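Local coordinates for protein prolyl-ACP dehydrogenase (Oscillatoria sp., PDB 4IRN) that oxidises the prolyl group carried on an acyl carrier protein during anatoxin-a biosynthesis, using FAD in an acyl-CoA dehydrogenase fold, at residues G119-F122 and A123-H127; L386-E389 and L390-I394. All blocks are in the same frame, centred on the assembly; numbering follows the deposited sequence.

Contact 1. Residues G119-F122 and A123-H127; sequences GLIF and AMNAH
Met-124 reaches back along its own helix to lie against Leu-120, one turn earlier. With CG anti to its carbonyl carbon (chi1 -81°), the methionine chain starts out beside its own backbone N: CB and CG both skirt Leu-120 O, the acceptor that also takes the Met-124 N-H at 2.9 Å. The chain then runs straight through chi2 and bends at chi3 (-49°), the rotation about CG-SD, which swings the terminal CE back to 3.9 Å from Leu-120 CG, with CD2 of the same leucine almost as near. An unbranched, flexible thioether suits this place, since it can follow the helix surface and still touch Trp-77 and Cys-80 of helix 74-83 and Leu-111 of helix 101-114. This is the start of helix 118-138, in the all-helical N-terminal domain of the acyl-CoA dehydrogenase fold, where such helices pack into a bundle. On another side of the helix Asn-125 turns its amide onto the backbone. Ile-121 O accepts the ordinary helical N-H of Asn-125 N at 3.0 Å and also the side-chain ND2 at 2.8 Å. The two donors come from opposite faces of the carbonyl; ND2 stands above its plane, while the oxygen lies in the amide's own plane and the N-H points almost straight at it (174°). Two bonds thus grip one buried oxygen, and because OD1 accepts from Trp-129 NE1, both ends of the amide are used and its rotation is fixed. Ile-121 CG2 lies alongside ND2 at 3.7 Å. The methyl of Ala-123 meets Trp-77, and so small a side chain probably allows the indole to approach closely, while the ring of Phe-122 stacks on Tyr-399 and touches the bound FAD.

Contact 2. Residues L386-E389 and L390-I394; sequences LERE and LRDAI
Glu-387 and Arg-391, one helical turn apart, form a two-pronged salt bridge. Arg-391 offers its side-on pair of nitrogens: NE donates to Glu-387 OE1 at 3.1 Å, and NH2 donates to Glu-387 OE2, also at 3.1 Å. Both hydrogen bonds are nearly straight, and both oxygens lie close to the guanidinium plane. The match is not coplanar, however: the nitrogens meet the carboxylate oxygens from above the carboxylate plane, and the two flat groups are turned 47° apart. The glutamate gets there from a first torsion that sets CG between the backbone N and the carbonyl carbon (chi1 66°) and a bend at chi2. Arg-388 CA lies over one face of the guanidinium of Arg-391, offset toward its rim. NH2 also pairs with Asp-67 and NH1 donates to Met-239 O of the same chain, so arginine, with donors fanned over several directions, suits a buried place between two acids and a carbonyl. Helix 386-395 belongs to the C-terminal helical domain of the acyl-CoA dehydrogenase fold and lies at a subunit interface: Arg-391 O is hydrogen-bonded to Tyr-380 OH of the second subunit, and Met-239 of the second subunit packs on Glu-387 and Arg-391. Along the backbone, Arg-391 N donates to Glu-387 O at 3.1 Å and Asp-392 N to Arg-388 O at 2.9 Å, whereas the bond from Leu-390 N to Leu-386 O is weak. The carboxylates of Glu-389 and Asp-392 are satisfied from beyond the helix. Asp-392 OD1 accepts from Met-241 N, and Asn-118 ND2 serves both Asp-392 OD2 and Glu-389 OE1; Glu-389 OE2 has Arg-293 as its ionic partner. These donors probably help keep both carboxylates charged. Arg-388 runs alongside Asp-392, its aliphatic CG lying 3.6 Å from Asp-392 OD2.

Contact 1 comes first along the chain, on helix 118-138 in the N-terminal helical domain; contact 2 follows much later, on helix 386-395 in the C-terminal helical domain. Their centres are about 16 Å apart and their nearest atoms about 5 Å, so the two do not touch. Asn-118, just ahead of contact 1, nevertheless bonds to Glu-389 and Asp-392 of contact 2, tying the start of one helix to the flank of the other and joining the two domains. The centre of contact 1 is about 5 Å from the centre of the chain, and Phe-122 reaches the flavin cofactor from there; that of contact 2 is about 16 Å away, where a second subunit packs against it.

Contact 1. Residues G119-F122 and A123-H127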
loop_
_atom_site.group_PDB
_atom_site.type_symbol
_atom_site.label_atom_id
_atom_site.label_comp_id
_atom_site.label_asym_id
_atom_site.label_seq_id
_atom_site.Cartn_x
_atom_site.Cartn_y
_atom_site.Cartn_z
ATOM N N GLY A 119 16.011 20.256 12.000
ATOM C CA GLY A 119 17.097 19.809 12.867
ATOM C C GLY A 119 17.095 20.504 14.215
ATOM O O GLY A 119 17.310 19.852 15.246
ATOM N N LEU A 120 16.816 21.841 14.216
ATOM C CA LEU A 120 16.739 22.657 15.433
ATOM C C LEU A 120 15.554 22.185 16.261
ATOM O O LEU A 120 15.705 21.956 17.463
ATOM C CB LEU A 120 16.610 24.161 15.098
ATOM C CG LEU A 120 16.400 25.138 16.276
ATOM C CD1 LEU A 120 17.718 25.523 16.954
ATOM C CD2 LEU A 120 15.676 26.372 15.819
ATOM N N ILE A 121 14.395 21.997 15.595
ATOM C CA ILE A 121 13.155 21.507 16.193
ATOM C C ILE A 121 13.403 20.153 16.903
ATOM O O ILE A 121 12.990 19.986 18.055
ATOM C CB ILE A 121 12.019 21.443 15.133
ATOM C CG1 ILE A 121 11.618 22.863 14.644
ATOM C CG2 ILE A 121 10.817 20.691 15.683
ATOM C CD1 ILE A 121 10.873 22.919 13.279
ATOM N N PHE A 122 14.111 19.214 16.228
ATOM C CA PHE A 122 14.445 17.900 16.782
ATOM C C PHE A 122 15.364 18.036 18.004
ATOM O O PHE A 122 15.103 17.397 19.027
ATOM C CB PHE A 122 15.027 16.963 15.704
ATOM C CG PHE A 122 15.722 15.717 16.214
ATOM C CD1 PHE A 122 15.034 14.771 16.969
ATOM C CD2 PHE A 122 17.060 15.478 15.918
ATOM C CE1 PHE A 122 15.687 13.635 17.449
ATOM C CE2 PHE A 122 17.702 14.326 16.378
ATOM C CZ PHE A 122 17.013 13.413 17.135
ATOM N N ALA A 123 16.408 18.891 17.905
ATOM C CA ALA A 123 17.390 19.156 18.969
ATOM C C ALA A 123 16.726 19.710 20.244
ATOM O O ALA A 123 17.079 19.295 21.353
ATOM C CB ALA A 123 18.449 20.120 18.468
ATOM N N MET A 124 15.747 20.619 20.079
ATOM C CA MET A 124 14.996 21.224 21.176
ATOM C C MET A 124 14.031 20.227 21.845
ATOM O O MET A 124 13.923 20.211 23.069
ATOM C CB MET A 124 14.234 22.467 20.683
ATOM C CG MET A 124 15.095 23.716 20.588
ATOM S SD MET A 124 14.243 25.232 20.068
ATOM C CE MET A 124 13.341 24.660 18.598
ATOM N N ASN A 125 13.325 19.410 21.031
ATOM C CA ASN A 125 12.371 18.404 21.505
ATOM C C ASN A 125 13.057 17.288 22.280
ATOM O O ASN A 125 12.494 16.789 23.258
ATOM C CB ASN A 125 11.498 17.888 20.374
ATOM C CG ASN A 125 10.310 18.793 20.127
ATOM O OD1 ASN A 125 9.249 18.660 20.748
ATOM N ND2 ASN A 125 10.481 19.792 19.273
ATOM N N ALA A 126 14.303 16.960 21.887
ATOM C CA ALA A 126 15.162 15.989 22.543
ATOM C C ALA A 126 15.506 16.477 23.943
ATOM O O ALA A 126 15.487 15.693 24.876
ATOM C CB ALA A 126 16.429 15.799 21.730
ATOM N N HIS A 127 15.822 17.762 24.065
ATOM C CA HIS A 127 16.172 18.483 25.287
ATOM C C HIS A 127 14.964 18.582 26.245
ATOM O O HIS A 127 15.105 18.290 27.429
ATOM C CB HIS A 127 16.730 19.869 24.909
ATOM C CG HIS A 127 16.929 20.821 26.055
ATOM N ND1 HIS A 127 18.147 20.936 26.692
ATOM C CD2 HIS A 127 16.061 21.696 26.615
ATOM C CE1 HIS A 127 17.974 21.858 27.624
ATOM N NE2 HIS A 127 16.735 22.343 27.612
#

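Contact 2. Residues L386-E389 and L390-I394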
loop_
_atom_site.group_PDB
_atom_site.type_symbol
_atom_site.label_atom_id
_atom_site.label_comp_id
_atom_site.label_asym_id
_atom_site.label_seq_id
_atom_site.Cartn_x
_atom_site.Cartn_y
_atom_site.Cartn_z
ATOM N N LEU A 386 12.233 21.157 -0.907
ATOM C CA LEU A 386 11.316 20.045 -0.604
ATOM C C LEU A 386 12.086 18.756 -0.358
ATOM O O LEU A 386 11.630 17.891 0.395
ATOM C CB LEU A 386 10.280 19.850 -1.728
ATOM C CG LEU A 386 9.268 20.969 -1.938
ATOM C CD1 LEU A 386 8.551 20.787 -3.224
ATOM C CD2 LEU A 386 8.276 21.057 -0.794
ATOM N N GLU A 387 13.265 18.635 -1.019
ATOM C CA GLU A 387 14.148 17.481 -0.924
ATOM C C GLU A 387 14.699 17.325 0.507
ATOM O O GLU A 387 14.691 16.218 1.047
ATOM C CB GLU A 387 15.256 17.540 -2.006
ATOM C CG GLU A 387 16.280 18.666 -1.887
ATOM C CD GLU A 387 17.629 18.258 -1.318
ATOM O OE1 GLU A 387 17.911 17.039 -1.275
ATOM O OE2 GLU A 387 18.407 19.153 -0.916
ATOM N N ARG A 388 15.116 18.451 1.142
ATOM C CA ARG A 388 15.630 18.494 2.511
ATOM C C ARG A 388 14.540 18.005 3.483
ATOM O O ARG A 388 14.841 17.223 4.391
ATOM C CB ARG A 388 16.080 19.912 2.871
ATOM C CG ARG A 388 16.566 20.068 4.314
ATOM C CD ARG A 388 17.062 21.465 4.646
ATOM N NE ARG A 388 16.006 22.481 4.575
ATOM C CZ ARG A 388 15.968 23.459 3.677
ATOM N NH1 ARG A 388 16.927 23.573 2.769
ATOM N NH2 ARG A 388 14.978 24.339 3.690
ATOM N N GLU A 389 13.274 18.446 3.267
ATOM C CA GLU A 389 12.118 18.058 4.069
ATOM C C GLU A 389 12.014 16.535 4.173
ATOM O O GLU A 389 11.864 16.025 5.287
ATOM C CB GLU A 389 10.811 18.663 3.508
ATOM C CG GLU A 389 10.749 20.188 3.507
ATOM C CD GLU A 389 10.771 20.896 4.854
ATOM O OE1 GLU A 389 10.448 20.254 5.880
ATOM O OE2 GLU A 389 11.118 22.100 4.883
ATOM N N LEU A 390 12.160 15.808 3.017
ATOM C CA LEU A 390 12.121 14.337 2.971
ATOM C C LEU A 390 13.304 13.721 3.720
ATOM O O LEU A 390 13.099 12.792 4.510
ATOM C CB LEU A 390 12.043 13.805 1.525
ATOM C CG LEU A 390 12.068 12.269 1.343
ATOM C CD1 LEU A 390 10.872 11.581 2.024
ATOM C CD2 LEU A 390 12.130 11.896 -0.125
ATOM N N ARG A 391 14.534 14.248 3.483
ATOM C CA ARG A 391 15.771 13.802 4.134
ATOM C C ARG A 391 15.649 13.888 5.661
ATOM O O ARG A 391 16.069 12.962 6.355
ATOM C CB ARG A 391 16.984 14.612 3.650
ATOM C CG ARG A 391 17.429 14.291 2.218
ATOM C CD ARG A 391 18.823 14.817 1.904
ATOM N NE ARG A 391 18.822 16.247 1.584
ATOM C CZ ARG A 391 19.195 17.210 2.424
ATOM N NH1 ARG A 391 19.614 16.910 3.648
ATOM N NH2 ARG A 391 19.154 18.479 2.047
ATOM N N ASP A 392 15.030 14.973 6.169
ATOM C CA ASP A 392 14.801 15.201 7.598
ATOM C C ASP A 392 13.738 14.260 8.152
ATOM O O ASP A 392 13.902 13.743 9.255
ATOM C CB ASP A 392 14.416 16.671 7.879
ATOM C CG ASP A 392 15.428 17.735 7.471
ATOM O OD1 ASP A 392 16.609 17.383 7.237
ATOM O OD2 ASP A 392 15.038 18.922 7.382
ATOM N N ALA A 393 12.659 14.034 7.382
ATOM C CA ALA A 393 11.533 13.168 7.742
ATOM C C ALA A 393 11.935 11.717 8.035
ATOM O O ALA A 393 11.334 11.103 8.918
ATOM C CB ALA A 393 10.469 13.205 6.654
ATOM N N ILE A 394 12.926 11.166 7.300
ATOM C CA ILE A 394 13.385 9.782 7.476
ATOM C C ILE A 394 13.887 9.506 8.893
ATOM O O ILE A 394 13.555 8.464 9.456
ATOM C CB ILE A 394 14.394 9.354 6.376
ATOM C CG1 ILE A 394 13.707 9.369 4.993
ATOM C CG2 ILE A 394 15.003 7.967 6.664
ATOM C CD1 ILE A 394 14.616 9.454 3.850
#